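Local coordinates for aromatic amino acid aminotransferase I (Candida albicans WO-1, PDB 6HNU), which probably catalyses transamination between aromatic L-amino acids and 2-oxoglutarate, using pyridoxal 5'-phosphate as its cofactor, at residues B[87-92]-B[96-101]. Numbering follows the deposited sequence.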
# COMPACT_ATOMS: atom_id res chain seq x y z
N LYS B 87 -15.48 17.97 -4.94
CA LYS B 87 -16.24 16.78 -4.50
C LYS B 87 -17.24 16.36 -5.60
O LYS B 87 -17.34 15.13 -5.87
CB LYS B 87 -16.94 17.09 -3.18
CG LYS B 87 -17.77 15.97 -2.56
CD LYS B 87 -17.85 16.14 -1.06
CE LYS B 87 -18.76 15.16 -0.37
NZ LYS B 87 -18.91 15.50 1.05
N LYS B 88 -17.92 17.33 -6.22
CA LYS B 88 -19.01 17.03 -7.20
C LYS B 88 -18.51 17.19 -8.64
O LYS B 88 -17.91 18.23 -8.95
CB LYS B 88 -20.22 17.94 -6.98
CG LYS B 88 -20.91 17.83 -5.61
CD LYS B 88 -22.23 18.60 -5.50
CE LYS B 88 -22.36 19.79 -6.43
NZ LYS B 88 -23.49 20.69 -6.08
N ALA B 89 -18.81 16.21 -9.49
CA ALA B 89 -18.44 16.19 -10.93
C ALA B 89 -18.84 17.52 -11.62
O ALA B 89 -17.99 18.11 -12.36
CB ALA B 89 -19.04 14.99 -11.60
N ALA B 90 -20.03 18.05 -11.33
CA ALA B 90 -20.56 19.24 -12.05
C ALA B 90 -19.69 20.46 -11.76
O ALA B 90 -19.75 21.41 -12.56
CB ALA B 90 -22.01 19.50 -11.69
N ASP B 91 -18.90 20.45 -10.67
CA ASP B 91 -18.10 21.63 -10.27
C ASP B 91 -16.70 21.58 -10.91
O ASP B 91 -15.89 22.52 -10.63
CB ASP B 91 -18.03 21.74 -8.74
CG ASP B 91 -19.36 22.09 -8.11
OD1 ASP B 91 -20.20 22.70 -8.80
OD2 ASP B 91 -19.56 21.75 -6.94
N ASN B 92 -16.40 20.55 -11.70
CA ASN B 92 -15.03 20.26 -12.22
C ASN B 92 -14.94 20.55 -13.71
O ASN B 92 -15.92 20.36 -14.44
CB ASN B 92 -14.59 18.82 -11.98
CG ASN B 92 -14.12 18.57 -10.57
OD1 ASN B 92 -13.46 19.44 -9.99
ND2 ASN B 92 -14.44 17.41 -10.02
N GLN B 96 -11.92 14.98 -14.75
CA GLN B 96 -11.41 14.94 -13.34
C GLN B 96 -12.02 13.75 -12.59
O GLN B 96 -13.07 13.22 -13.01
CB GLN B 96 -11.73 16.25 -12.61
CG GLN B 96 -11.11 17.48 -13.26
CD GLN B 96 -9.64 17.27 -13.57
OE1 GLN B 96 -8.82 17.06 -12.68
NE2 GLN B 96 -9.31 17.30 -14.85
N ILE B 97 -11.38 13.32 -11.50
CA ILE B 97 -11.95 12.25 -10.65
C ILE B 97 -12.45 12.94 -9.39
O ILE B 97 -11.67 13.15 -8.43
CB ILE B 97 -10.97 11.08 -10.41
CG1 ILE B 97 -10.03 10.84 -11.61
CG2 ILE B 97 -11.79 9.84 -10.08
CD1 ILE B 97 -8.78 10.06 -11.31
N GLU B 98 -13.71 13.36 -9.44
CA GLU B 98 -14.34 14.19 -8.38
C GLU B 98 -14.21 13.42 -7.06
O GLU B 98 -14.25 12.16 -7.09
CB GLU B 98 -15.78 14.52 -8.78
CG GLU B 98 -16.72 13.33 -8.81
CD GLU B 98 -16.75 12.51 -10.08
OE1 GLU B 98 -16.00 12.83 -11.03
OE2 GLU B 98 -17.50 11.49 -10.10
N LEU B 99 -14.03 14.15 -5.96
CA LEU B 99 -13.64 13.51 -4.66
C LEU B 99 -14.75 12.58 -4.16
O LEU B 99 -14.43 11.66 -3.42
CB LEU B 99 -13.34 14.57 -3.61
CG LEU B 99 -12.27 15.60 -3.97
CD1 LEU B 99 -12.09 16.56 -2.80
CD2 LEU B 99 -10.96 14.90 -4.34
N ALA B 100 -16.03 12.82 -4.51
CA ALA B 100 -17.14 11.93 -4.11
C ALA B 100 -16.84 10.51 -4.64
O ALA B 100 -17.28 9.55 -4.02
CB ALA B 100 -18.46 12.49 -4.64
N ARG B 101 -16.11 10.39 -5.75
CA ARG B 101 -15.69 9.13 -6.41
C ARG B 101 -14.21 8.78 -6.07
O ARG B 101 -13.97 7.61 -5.64
CB ARG B 101 -15.95 9.23 -7.91
CG ARG B 101 -15.64 7.99 -8.72
CD ARG B 101 -16.36 7.95 -10.09
NE ARG B 101 -16.01 9.16 -10.82
CZ ARG B 101 -15.05 9.25 -11.74
NH1 ARG B 101 -14.37 8.18 -12.12
NH2 ARG B 101 -14.78 10.43 -12.29
O HOH W 1 -15.35 15.47 -12.01
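Ala-89 rests its methyl squarely on one face of the Glu-98 carboxylate, CB to CD 3.7 Å, while the Arg-101 guanidinium approaches from the other face. Arg-101 grips side-on: NE bonds OE2 at 2.9 Å and NH2 bonds OE1 at 3.0 Å, with the acid at the guanidinium edge and Ile-97 CG2 over one guanidinium face; NH1 bridges Glu-113 of helix 112-126. NE and NH2 reach the oxygens from out of the carboxylate plane. The Asn-92 amide, turned 44° from that carboxylate, lays ND2 against Glu-98 CB at 3.4 Å and donates a hydrogen bond to a water that donates to OE1; its OD1 accepts a hydrogen bond from Phe-86 N. The Asn-92 and Gln-96 CB atoms pack 3.9 Å apart. Glu-98 chi1 of 67°, CG between backbone N and carbonyl carbon, and the bend at chi2 (-85°) lay the carboxylate flat against the Ala-89 methyl. Ala-100 N bonds Lys-87 O at 3.0 Å, so the loop leaving strand 81-86 supplies an acceptor to the first turn of helix 99-102, whose N-cap is Glu-98. The salt bridge fixes the carboxylate within 96-101 and, with the water, probably keeps it ionised; backbone bond, water bridge and methyl packing join the loop.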